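Local structure of OTU domain-containing protein wMelOTU (Wolbachia pipientis wMel, 6W9O) at residues A[40-45]-A[181-186]; A[61-64]-A[68-71]; A[80-85]-A[89-94]; A[125-130]-A[163-168]. The protein is an OTU-type cysteine protease and deubiquitinase, which as a bacterial effector probably removes ubiquitin from modified proteins of the host cell. All blocks are in the same frame, centred on the assembly; numbering follows the deposited sequence.

Interaction 1 is buried, with an aromatic pair and an aliphatic pair; interactions 2 and 3 are partly buried, and interaction 4 is a small polar contact at the surface. Interactions 1 and 4 both belong to the mixed sheet and lie near its two outermost strands, 42-44 and 164-167. Interaction 2, at the end of helix 53-66, combines a glutamine-glutamate hydrogen bond with a leucine-valine contact and touches interaction 1, Ser61 OG probably being hydrogen-bonded to His183 N. Interaction 3, centred about 28 Å from interaction 1, joins the C-terminal end of helix 72-84 to the short helix 89-95 by aromatic rings. It touches interaction 4 through Val128, which packs against Trp90 and Phe91.

Interaction 1: A[40-45]-A[181-186]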
loop_
_atom_site.group_PDB
_atom_site.type_symbol
_atom_site.label_atom_id
_atom_site.label_comp_id
_atom_site.label_asym_id
_atom_site.label_seq_id
_atom_site.Cartn_x
_atom_site.Cartn_y
_atom_site.Cartn_z
ATOM N N ASP A 40 13.834 -13.274 8.864
ATOM C CA ASP A 40 13.145 -14.505 9.219
ATOM C C ASP A 40 11.960 -14.287 10.147
ATOM O O ASP A 40 11.119 -15.191 10.249
ATOM C CB ASP A 40 14.110 -15.432 9.958
ATOM C CG ASP A 40 15.190 -16.010 9.050
ATOM O OD1 ASP A 40 14.986 -16.023 7.822
ATOM O OD2 ASP A 40 16.230 -16.465 9.576
ATOM N N ASN A 41 11.878 -13.139 10.811
ATOM C CA ASN A 41 10.688 -12.852 11.620
ATOM C C ASN A 41 9.509 -12.375 10.800
ATOM O O ASN A 41 8.406 -12.310 11.339
ATOM C CB ASN A 41 10.980 -11.838 12.745
ATOM C CG ASN A 41 11.619 -10.540 12.243
ATOM O OD1 ASN A 41 12.654 -10.576 11.578
ATOM N ND2 ASN A 41 11.026 -9.386 12.567
ATOM N N PHE A 42 9.674 -12.106 9.494
ATOM C CA PHE A 42 8.537 -11.661 8.683
ATOM C C PHE A 42 7.915 -12.828 7.944
ATOM O O PHE A 42 8.548 -13.874 7.762
ATOM C CB PHE A 42 8.946 -10.578 7.656
ATOM C CG PHE A 42 9.177 -9.211 8.307
ATOM C CD1 PHE A 42 8.192 -8.210 8.238
ATOM C CD2 PHE A 42 10.383 -8.966 8.975
ATOM C CE1 PHE A 42 8.397 -6.970 8.855
ATOM C CE2 PHE A 42 10.583 -7.793 9.575
ATOM C CZ PHE A 42 9.619 -6.763 9.513
ATOM N N TYR A 43 6.638 -12.687 7.633
ATOM C CA TYR A 43 5.930 -13.753 6.923
ATOM C C TYR A 43 4.905 -13.095 6.027
ATOM O O TYR A 43 4.523 -11.945 6.238
ATOM C CB TYR A 43 5.249 -14.725 7.901
ATOM C CG TYR A 43 4.180 -14.088 8.772
ATOM C CD1 TYR A 43 2.844 -14.189 8.441
ATOM C CD2 TYR A 43 4.507 -13.432 9.954
ATOM C CE1 TYR A 43 1.850 -13.644 9.223
ATOM C CE2 TYR A 43 3.506 -12.877 10.728
ATOM C CZ TYR A 43 2.200 -12.979 10.377
ATOM O OH TYR A 43 1.240 -12.381 11.210
ATOM N N VAL A 44 4.485 -13.833 4.993
ATOM C CA VAL A 44 3.436 -13.375 4.091
ATOM C C VAL A 44 2.058 -13.722 4.675
ATOM O O VAL A 44 1.735 -14.892 4.867
ATOM C CB VAL A 44 3.630 -13.971 2.685
ATOM C CG1 VAL A 44 2.555 -13.406 1.771
ATOM C CG2 VAL A 44 5.031 -13.628 2.177
ATOM N N GLY A 45 1.236 -12.691 4.917
ATOM C CA GLY A 45 -0.119 -12.838 5.421
ATOM C C GLY A 45 -1.092 -13.072 4.284
ATOM O O GLY A 45 -0.715 -13.391 3.155
ATOM N N THR A 181 7.574 2.409 8.361
ATOM C CA THR A 181 7.532 1.760 7.039
ATOM C C THR A 181 6.496 0.647 7.127
ATOM O O THR A 181 6.558 -0.182 8.046
ATOM C CB THR A 181 8.894 1.146 6.714
ATOM O OG1 THR A 181 9.869 2.188 6.548
ATOM C CG2 THR A 181 8.862 0.360 5.386
ATOM N N VAL A 182 5.568 0.589 6.148
ATOM C CA VAL A 182 4.655 -0.530 6.023
ATOM C C VAL A 182 5.148 -1.397 4.863
ATOM O O VAL A 182 5.920 -0.949 3.995
ATOM C CB VAL A 182 3.201 -0.074 5.824
ATOM C CG1 VAL A 182 2.714 0.669 7.111
ATOM C CG2 VAL A 182 3.101 0.855 4.680
ATOM N N HIS A 183 4.763 -2.682 4.862
ATOM C CA HIS A 183 5.380 -3.666 3.958
ATOM C C HIS A 183 4.332 -4.534 3.295
ATOM O O HIS A 183 3.485 -5.109 3.976
ATOM C CB HIS A 183 6.313 -4.632 4.750
ATOM C CG HIS A 183 7.368 -3.923 5.537
ATOM N ND1 HIS A 183 8.626 -3.663 5.031
ATOM C CD2 HIS A 183 7.362 -3.482 6.824
ATOM C CE1 HIS A 183 9.340 -3.039 5.972
ATOM N NE2 HIS A 183 8.598 -2.936 7.069
ATOM N N ILE A 184 4.442 -4.672 1.960
ATOM C CA ILE A 184 3.555 -5.573 1.230
ATOM C C ILE A 184 4.373 -6.294 0.183
ATOM O O ILE A 184 5.471 -5.864 -0.192
ATOM C CB ILE A 184 2.343 -4.849 0.593
ATOM C CG1 ILE A 184 2.840 -3.956 -0.555
ATOM C CG2 ILE A 184 1.563 -4.036 1.646
ATOM C CD1 ILE A 184 1.663 -3.184 -1.208
ATOM N N ILE A 185 3.853 -7.423 -0.256
ATOM C CA ILE A 185 4.553 -8.240 -1.256
ATOM C C ILE A 185 3.680 -8.380 -2.489
ATOM O O ILE A 185 2.455 -8.515 -2.383
ATOM C CB ILE A 185 5.040 -9.575 -0.658
ATOM C CG1 ILE A 185 5.867 -10.407 -1.653
ATOM C CG2 ILE A 185 3.918 -10.372 -0.061
ATOM C CD1 ILE A 185 6.858 -11.397 -0.873
ATOM N N ASN A 186 4.305 -8.241 -3.653
ATOM C CA ASN A 186 3.614 -8.193 -4.966
ATOM C C ASN A 186 4.087 -9.387 -5.787
ATOM O O ASN A 186 5.161 -9.351 -6.402
ATOM C CB ASN A 186 3.988 -6.857 -5.607
ATOM C CG ASN A 186 3.415 -6.639 -7.005
ATOM O OD1 ASN A 186 4.036 -5.933 -7.817
ATOM N ND2 ASN A 186 2.271 -7.241 -7.305
#
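The imidazole of His183 has Phe42 over one of its faces, the phenyl ring directing an edge at it in an edge-to-face (T-shaped) pair. The planes are 64° apart and the ring centroids of Phe42 and His183 lie 5.5 Å from each other. The closest approach, 4.2 Å, is from Phe42 CE1 to His183 CD2, so the touch is made by carbon and leaves the imidazole nitrogens aside. His183 ND1 is hydrogen-bonded to ND1 of His142, which would help to fix the rotation of the imidazole. A third ring, Tyr176, lies nearly parallel to His183 and is inclined to Phe42. With CG anti to the carbonyl carbon in each (chi1 -75° in Phe42, -56° in His183), both rings reach over strand 191-197 and their side chains cross at about a right angle. Two residues farther along each strand, aliphatic branches take over: Val44 CG1 is 3.8 Å from Ile185 CG2, while Val44 CG2 reaches the same methyl and Ile185 CD1. Tyr38 packs against both of these residues. Strands 42-44 and 181-188 are not neighbours in the sheet, because strand 191-197 runs between them. Their side chains meet across that strand on one face, whereas Val182 and Ile184 pack on the other face against helix 53-66.

Interaction 2: A[61-64]-A[68-71]; sequences SLEQ and EQVT
One side-chain hydrogen bond joins Glu63 to Gln69: the amide NE2 of Gln69 donates to OE2 of Glu63 at 3.0 Å, with a fairly straight N-H...O angle of 164°. The acceptor lies close to the amide plane, but the donor comes from above the carboxylate, 54° out of its plane. The two flat groups stand almost perpendicular, at 89°. Both chains are extended beyond CG, and the stem of the glutamine passes beside the acid, Gln69 CG lying 3.5 Å from Glu63 CD. A bent CA-H...O contact accompanies the bond, with 3.3 Å between Glu63 CA and Glu68 O. The apolar contact belongs to Leu62, whose CD2 methyl lies 4.1 Å from Val70 CG2. The same methyl also makes a van der Waals contact with the loop backbone, Leu62 CD2 being 3.9 Å from Glu68 O. The polar pair thus occupies the more exposed side of the contact and the aliphatic pair the buried side. The loop 68-71 turns back beside the end of helix 53-66 and leads into helix 72-84, where Thr71 is the N-cap and its hydroxyl accepts from Lys74 N. Tyr137 of helix 126-137 packs on Leu62, Glu68 and Val70, and Val182 of strand 181-188 touches Leu62.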
loop_
_atom_site.group_PDB
_atom_site.type_symbol
_atom_site.label_atom_id
_atom_site.label_comp_id
_atom_site.label_asym_id
_atom_site.label_seq_id
_atom_site.Cartn_x
_atom_site.Cartn_y
_atom_site.Cartn_z
ATOM N N SER A 61 -0.618 -4.089 7.469
ATOM C CA SER A 61 0.732 -3.719 7.901
ATOM C C SER A 61 0.690 -2.412 8.681
ATOM O O SER A 61 1.370 -2.272 9.723
ATOM C CB SER A 61 1.635 -3.638 6.648
ATOM O OG SER A 61 2.913 -3.086 7.000
ATOM N N LEU A 62 -0.173 -1.467 8.263
ATOM C CA LEU A 62 -0.331 -0.214 9.014
ATOM C C LEU A 62 -0.759 -0.486 10.441
ATOM O O LEU A 62 -0.222 0.106 11.394
ATOM C CB LEU A 62 -1.360 0.688 8.318
ATOM C CG LEU A 62 -1.578 2.064 8.974
ATOM C CD1 LEU A 62 -0.349 2.931 8.749
ATOM C CD2 LEU A 62 -2.863 2.706 8.430
ATOM N N GLU A 63 -1.733 -1.382 10.632
ATOM C CA GLU A 63 -2.225 -1.610 11.983
ATOM C C GLU A 63 -1.122 -2.236 12.834
ATOM O O GLU A 63 -0.925 -1.867 14.007
ATOM C CB GLU A 63 -3.462 -2.518 11.964
ATOM C CG GLU A 63 -3.946 -2.728 13.425
ATOM C CD GLU A 63 -5.204 -3.560 13.575
ATOM O OE1 GLU A 63 -5.871 -3.851 12.523
ATOM O OE2 GLU A 63 -5.578 -3.893 14.698
ATOM N N GLN A 64 -0.396 -3.199 12.270
ATOM C CA GLN A 64 0.605 -3.860 13.096
ATOM C C GLN A 64 1.745 -2.915 13.441
ATOM O O GLN A 64 2.276 -2.947 14.564
ATOM C CB GLN A 64 1.129 -5.070 12.310
ATOM C CG GLN A 64 1.968 -5.961 13.153
ATOM C CD GLN A 64 2.260 -7.281 12.427
ATOM O OE1 GLN A 64 3.196 -7.328 11.711
ATOM N NE2 GLN A 64 1.479 -8.319 12.677
ATOM N N GLU A 68 -2.669 1.988 14.029
ATOM C CA GLU A 68 -3.815 2.714 13.488
ATOM C C GLU A 68 -4.688 1.750 12.669
ATOM O O GLU A 68 -4.188 1.069 11.762
ATOM C CB GLU A 68 -3.312 3.862 12.617
ATOM C CG GLU A 68 -4.510 4.768 12.185
ATOM C CD GLU A 68 -4.123 6.195 11.802
ATOM O OE1 GLU A 68 -2.913 6.511 11.669
ATOM O OE2 GLU A 68 -5.073 6.988 11.613
ATOM N N GLN A 69 -5.975 1.662 13.030
ATOM C CA GLN A 69 -6.937 0.783 12.362
ATOM C C GLN A 69 -7.755 1.598 11.367
ATOM O O GLN A 69 -8.494 2.509 11.772
ATOM C CB GLN A 69 -7.897 0.180 13.392
ATOM C CG GLN A 69 -7.293 -0.890 14.227
ATOM C CD GLN A 69 -8.289 -1.451 15.267
ATOM O OE1 GLN A 69 -9.186 -0.753 15.714
ATOM N NE2 GLN A 69 -8.102 -2.687 15.655
ATOM N N VAL A 70 -7.692 1.218 10.101
ATOM C CA VAL A 70 -8.450 1.854 9.024
ATOM C C VAL A 70 -8.998 0.702 8.175
ATOM O O VAL A 70 -8.229 -0.170 7.772
ATOM C CB VAL A 70 -7.506 2.725 8.155
ATOM C CG1 VAL A 70 -8.261 3.464 7.074
ATOM C CG2 VAL A 70 -6.779 3.780 9.015
ATOM N N THR A 71 -10.287 0.729 7.838
ATOM C CA THR A 71 -10.800 -0.318 6.947
ATOM C C THR A 71 -10.315 -0.105 5.515
ATOM O O THR A 71 -9.880 0.976 5.123
ATOM C CB THR A 71 -12.328 -0.338 6.928
ATOM O OG1 THR A 71 -12.792 0.901 6.368
ATOM C CG2 THR A 71 -12.911 -0.552 8.338
#

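Interaction 3: A[80-85]-A[89-94]; sequences REFAQK and KWFTNA
Phe82 and Phe91 both carry CG anti to the backbone N, which extends each ring toward the opposite helix, so that the two reach past each other. Trp90 instead holds CG between its backbone N and carbonyl carbon (chi1 77°), and this brings the end of the indole round to where Phe82 CZ arrives. The result is an aromatic cluster of three rings. Phe82 presents an edge to the face of Phe91, with planes 72° apart and centroids of the Phe82 and Phe91 rings separated by 5.4 Å. Phe82 CE2 is the leading atom, 3.7 Å from Phe91 CB, and this methylene lies near the plane of the Phe82 ring. The same CB sits over the centre of the six-membered ring of the Trp90 indole. At its far end Phe82 CZ comes within 3.7 Å of Trp90 CZ2, the two rings meeting obliquely. On the same side of the Phe91 ring as Phe82, but out toward its rim, Ala83 CB comes obliquely to within 3.7 Å of Phe91 CE1. Contact across the segments is entirely apolar. Helices 72-84 and 89-95 form a corner, the short segments running at 105° to each other. Helix 126-137 packs on the cluster through Ile132, which touches all three rings. Arg131 adds a cation-pi contact to Trp90, and Tyr113 of helix 105-116 meets Phe91 edge-to-face.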
loop_
_atom_site.group_PDB
_atom_site.type_symbol
_atom_site.label_atom_id
_atom_site.label_comp_id
_atom_site.label_asym_id
_atom_site.label_seq_id
_atom_site.Cartn_x
_atom_site.Cartn_y
_atom_site.Cartn_z
ATOM N N ARG A 80 -10.388 8.821 -2.738
ATOM C CA ARG A 80 -11.426 9.670 -3.305
ATOM C C ARG A 80 -11.277 11.102 -2.821
ATOM O O ARG A 80 -11.391 12.052 -3.599
ATOM C CB ARG A 80 -12.809 9.140 -2.886
ATOM C CG ARG A 80 -13.941 10.019 -3.299
ATOM C CD ARG A 80 -15.251 9.405 -2.834
ATOM N NE ARG A 80 -16.351 10.341 -2.967
ATOM C CZ ARG A 80 -17.239 10.289 -3.965
ATOM N NH1 ARG A 80 -17.147 9.329 -4.897
ATOM N NH2 ARG A 80 -18.228 11.184 -4.027
ATOM N N GLU A 81 -11.089 11.270 -1.511
ATOM C CA GLU A 81 -10.987 12.621 -0.971
ATOM C C GLU A 81 -9.757 13.337 -1.522
ATOM O O GLU A 81 -9.823 14.521 -1.853
ATOM C CB GLU A 81 -10.901 12.518 0.560
ATOM C CG GLU A 81 -12.240 12.110 1.152
ATOM C CD GLU A 81 -12.263 12.165 2.674
ATOM O OE1 GLU A 81 -11.188 12.168 3.311
ATOM O OE2 GLU A 81 -13.394 12.173 3.217
ATOM N N PHE A 82 -8.627 12.633 -1.612
ATOM C CA PHE A 82 -7.450 13.240 -2.218
ATOM C C PHE A 82 -7.764 13.793 -3.606
ATOM O O PHE A 82 -7.384 14.926 -3.947
ATOM C CB PHE A 82 -6.331 12.192 -2.259
ATOM C CG PHE A 82 -5.046 12.709 -2.829
ATOM C CD1 PHE A 82 -4.023 13.121 -1.992
ATOM C CD2 PHE A 82 -4.855 12.739 -4.225
ATOM C CE1 PHE A 82 -2.801 13.601 -2.514
ATOM C CE2 PHE A 82 -3.649 13.168 -4.753
ATOM C CZ PHE A 82 -2.611 13.624 -3.913
ATOM N N ALA A 83 -8.472 13.008 -4.425
ATOM C CA ALA A 83 -8.799 13.442 -5.784
ATOM C C ALA A 83 -9.791 14.593 -5.820
ATOM O O ALA A 83 -9.742 15.408 -6.748
ATOM C CB ALA A 83 -9.367 12.270 -6.580
ATOM N N GLN A 84 -10.656 14.722 -4.805
ATOM C CA GLN A 84 -11.599 15.835 -4.765
ATOM C C GLN A 84 -11.003 17.132 -4.228
ATOM O O GLN A 84 -11.611 18.189 -4.419
ATOM C CB GLN A 84 -12.756 15.478 -3.837
ATOM C CG GLN A 84 -13.621 14.383 -4.423
ATOM C CD GLN A 84 -14.641 13.877 -3.430
ATOM O OE1 GLN A 84 -14.370 13.783 -2.232
ATOM N NE2 GLN A 84 -15.817 13.535 -3.929
ATOM N N LYS A 85 -9.893 17.094 -3.501
ATOM C CA LYS A 85 -9.397 18.275 -2.770
ATOM C C LYS A 85 -8.158 18.875 -3.444
ATOM O O LYS A 85 -7.055 18.863 -2.868
ATOM C CB LYS A 85 -9.080 17.889 -1.302
ATOM C CG LYS A 85 -10.349 17.544 -0.495
ATOM C CD LYS A 85 -9.991 17.057 0.911
ATOM C CE LYS A 85 -11.231 16.568 1.662
ATOM N NZ LYS A 85 -10.797 16.085 3.018
ATOM N N LYS A 89 -0.264 18.046 -9.220
ATOM C CA LYS A 89 -0.139 17.667 -10.627
ATOM C C LYS A 89 0.377 16.251 -10.805
ATOM O O LYS A 89 0.079 15.632 -11.835
ATOM C CB LYS A 89 0.736 18.688 -11.365
ATOM C CG LYS A 89 -0.003 19.984 -11.592
ATOM C CD LYS A 89 0.928 21.081 -12.061
ATOM C CE LYS A 89 0.161 22.382 -12.343
ATOM N NZ LYS A 89 0.964 23.437 -13.047
ATOM N N TRP A 90 1.159 15.718 -9.872
ATOM C CA TRP A 90 1.608 14.331 -10.052
ATOM C C TRP A 90 0.416 13.412 -10.276
ATOM O O TRP A 90 0.458 12.481 -11.100
ATOM C CB TRP A 90 2.475 13.835 -8.882
ATOM C CG TRP A 90 1.741 13.452 -7.627
ATOM C CD1 TRP A 90 1.612 14.220 -6.486
ATOM C CD2 TRP A 90 1.083 12.223 -7.364
ATOM N NE1 TRP A 90 0.868 13.553 -5.574
ATOM C CE2 TRP A 90 0.520 12.314 -6.072
ATOM C CE3 TRP A 90 0.851 11.066 -8.124
ATOM C CZ2 TRP A 90 -0.213 11.257 -5.486
ATOM C CZ3 TRP A 90 0.109 10.030 -7.569
ATOM C CH2 TRP A 90 -0.408 10.112 -6.240
ATOM N N PHE A 91 -0.680 13.679 -9.579
ATOM C CA PHE A 91 -1.805 12.764 -9.568
ATOM C C PHE A 91 -2.568 12.870 -10.858
ATOM O O PHE A 91 -2.845 11.842 -11.491
ATOM C CB PHE A 91 -2.714 13.096 -8.358
ATOM C CG PHE A 91 -4.006 12.335 -8.368
ATOM C CD1 PHE A 91 -5.190 12.917 -8.810
ATOM C CD2 PHE A 91 -3.983 11.021 -7.972
ATOM C CE1 PHE A 91 -6.387 12.157 -8.822
ATOM C CE2 PHE A 91 -5.179 10.238 -7.962
ATOM C CZ PHE A 91 -6.344 10.813 -8.393
ATOM N N THR A 92 -2.928 14.084 -11.260
ATOM C CA THR A 92 -3.630 14.226 -12.530
ATOM C C THR A 92 -2.753 13.762 -13.680
ATOM O O THR A 92 -3.263 13.164 -14.640
ATOM C CB THR A 92 -4.115 15.665 -12.700
ATOM O OG1 THR A 92 -3.035 16.607 -12.505
ATOM C CG2 THR A 92 -5.182 15.980 -11.680
ATOM N N ASN A 93 -1.436 13.972 -13.580
ATOM C CA ASN A 93 -0.525 13.491 -14.629
ATOM C C ASN A 93 -0.551 11.962 -14.702
ATOM O O ASN A 93 -0.396 11.375 -15.776
ATOM C CB ASN A 93 0.925 13.911 -14.337
ATOM C CG ASN A 93 1.210 15.420 -14.557
ATOM O OD1 ASN A 93 0.424 16.149 -15.143
ATOM N ND2 ASN A 93 2.358 15.872 -14.053
ATOM N N ALA A 94 -0.711 11.298 -13.577
ATOM C CA ALA A 94 -0.553 9.844 -13.544
ATOM C C ALA A 94 -1.784 9.164 -14.097
ATOM O O ALA A 94 -1.686 8.071 -14.675
ATOM C CB ALA A 94 -0.374 9.347 -12.096
#

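Interaction 4: A[125-130]-A[163-168]; sequences DPDVEG and SGSKSA
Ser165 and Asp127 carry the whole contact, and its close part is one direct hydrogen bond, the serine OG donating to the carboxylate OD1 of Asp127 at 2.8 Å. The hydroxyl approaches from above the carboxylate plane, 36° out of it. Asp127 CG lies anti to its carbonyl carbon (chi1 -67°), which brings the acid to the strand although its CB bond is not aimed there. The solvent side is looser: a water donates to both Asp127 O and Ser165 OG, lying 2.7 Å from Ser165 OG, so that the serine hydroxyl gives one bond to the aspartate and receives another from the water. Both residues are exposed, and the direct touch is confined to these few polar atoms. Asp127 is held in place by bonds within the helix start. Asp125 OD1 accepts from Asp127 N at 3.0 Å, and Asp125 N donates to Glu129 OE1 at 2.8 Å. The carbonyl of Asp125 is gripped twice, by Val128 N and Gly130 N from opposite faces of its plane, the longer reach to Gly130 marking a wider pi-type turn. Behind this turn Pro126 packs on Phe54 and on Leu141, Val143 and Ile160 of the sheet. The arrangement is an aspartate N-cap with a pi-type first turn, tied through Asp127 to strand 164-167, an outermost strand of the OTU domain's mixed sheet.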
loop_
_atom_site.group_PDB
_atom_site.type_symbol
_atom_site.label_atom_id
_atom_site.label_comp_id
_atom_site.label_asym_id
_atom_site.label_seq_id
_atom_site.Cartn_x
_atom_site.Cartn_y
_atom_site.Cartn_z
ATOM N N ASP A 125 -3.139 0.596 -6.728
ATOM C CA ASP A 125 -1.823 0.690 -7.366
ATOM C C ASP A 125 -0.904 1.406 -6.385
ATOM O O ASP A 125 -1.175 2.570 -6.012
ATOM C CB ASP A 125 -2.021 1.492 -8.662
ATOM C CG ASP A 125 -0.748 1.766 -9.422
ATOM O OD1 ASP A 125 0.348 1.421 -8.948
ATOM O OD2 ASP A 125 -0.887 2.313 -10.536
ATOM N N PRO A 126 0.201 0.785 -5.975
ATOM C CA PRO A 126 1.153 1.466 -5.045
ATOM C C PRO A 126 1.614 2.807 -5.550
ATOM O O PRO A 126 1.822 3.711 -4.726
ATOM C CB PRO A 126 2.347 0.506 -4.980
ATOM C CG PRO A 126 1.733 -0.850 -5.231
ATOM C CD PRO A 126 0.588 -0.618 -6.246
ATOM N N ASP A 127 1.786 2.984 -6.866
ATOM C CA ASP A 127 2.334 4.227 -7.355
ATOM C C ASP A 127 1.338 5.371 -7.249
ATOM O O ASP A 127 1.745 6.539 -7.339
ATOM C CB ASP A 127 2.711 4.121 -8.817
ATOM C CG ASP A 127 3.863 3.172 -9.075
ATOM O OD1 ASP A 127 4.792 3.063 -8.246
ATOM O OD2 ASP A 127 3.835 2.536 -10.171
ATOM N N VAL A 128 0.038 5.064 -7.152
ATOM C CA VAL A 128 -0.955 6.139 -7.098
ATOM C C VAL A 128 -1.624 6.121 -5.725
ATOM O O VAL A 128 -1.393 7.022 -4.883
ATOM C CB VAL A 128 -2.000 6.031 -8.227
ATOM C CG1 VAL A 128 -2.965 7.226 -8.115
ATOM C CG2 VAL A 128 -1.295 6.036 -9.611
ATOM N N GLU A 129 -2.440 5.110 -5.467
ATOM C CA GLU A 129 -3.074 5.035 -4.154
ATOM C C GLU A 129 -2.050 4.870 -3.064
ATOM O O GLU A 129 -2.233 5.426 -1.970
ATOM C CB GLU A 129 -4.060 3.876 -4.140
ATOM C CG GLU A 129 -5.325 4.168 -5.024
ATOM C CD GLU A 129 -5.062 4.076 -6.497
ATOM O OE1 GLU A 129 -4.407 3.107 -6.927
ATOM O OE2 GLU A 129 -5.514 4.989 -7.206
ATOM N N GLY A 130 -0.961 4.127 -3.304
ATOM C CA GLY A 130 0.060 4.005 -2.240
ATOM C C GLY A 130 0.669 5.351 -1.877
ATOM O O GLY A 130 0.828 5.684 -0.696
ATOM N N SER A 163 6.345 11.549 -1.734
ATOM C CA SER A 163 6.948 12.165 -2.919
ATOM C C SER A 163 7.173 11.209 -4.096
ATOM O O SER A 163 7.771 11.628 -5.105
ATOM C CB SER A 163 8.254 12.855 -2.536
ATOM O OG SER A 163 9.212 11.890 -2.117
ATOM N N GLY A 164 6.733 9.962 -4.010
ATOM C CA GLY A 164 6.806 9.060 -5.145
ATOM C C GLY A 164 7.617 7.807 -4.894
ATOM O O GLY A 164 7.902 7.480 -3.746
ATOM N N SER A 165 8.002 7.117 -5.968
ATOM C CA SER A 165 8.408 5.712 -5.948
ATOM C C SER A 165 9.842 5.621 -6.416
ATOM O O SER A 165 10.178 6.193 -7.443
ATOM C CB SER A 165 7.616 4.905 -7.000
ATOM O OG SER A 165 6.199 5.128 -6.961
ATOM N N LYS A 166 10.682 4.889 -5.685
ATOM C CA LYS A 166 12.093 4.716 -6.028
ATOM C C LYS A 166 12.529 3.290 -5.679
ATOM O O LYS A 166 12.003 2.667 -4.753
ATOM C CB LYS A 166 12.987 5.708 -5.239
ATOM C CG LYS A 166 12.435 5.864 -3.806
ATOM C CD LYS A 166 13.267 6.580 -2.758
ATOM C CE LYS A 166 12.525 6.479 -1.407
ATOM N NZ LYS A 166 11.059 6.767 -1.609
ATOM N N SER A 167 13.534 2.787 -6.382
ATOM C CA SER A 167 14.130 1.510 -5.994
ATOM C C SER A 167 14.868 1.680 -4.678
ATOM O O SER A 167 15.481 2.724 -4.429
ATOM C CB SER A 167 15.178 1.132 -7.038
ATOM O OG SER A 167 14.529 0.938 -8.281
ATOM N N ALA A 168 14.845 0.644 -3.839
ATOM C CA ALA A 168 15.607 0.724 -2.590
ATOM C C ALA A 168 17.087 0.529 -2.913
ATOM O O ALA A 168 17.533 -0.593 -3.162
ATOM C CB ALA A 168 15.087 -0.330 -1.624
HETATM O O HOH W 1 4.415 7.147 -6.643
#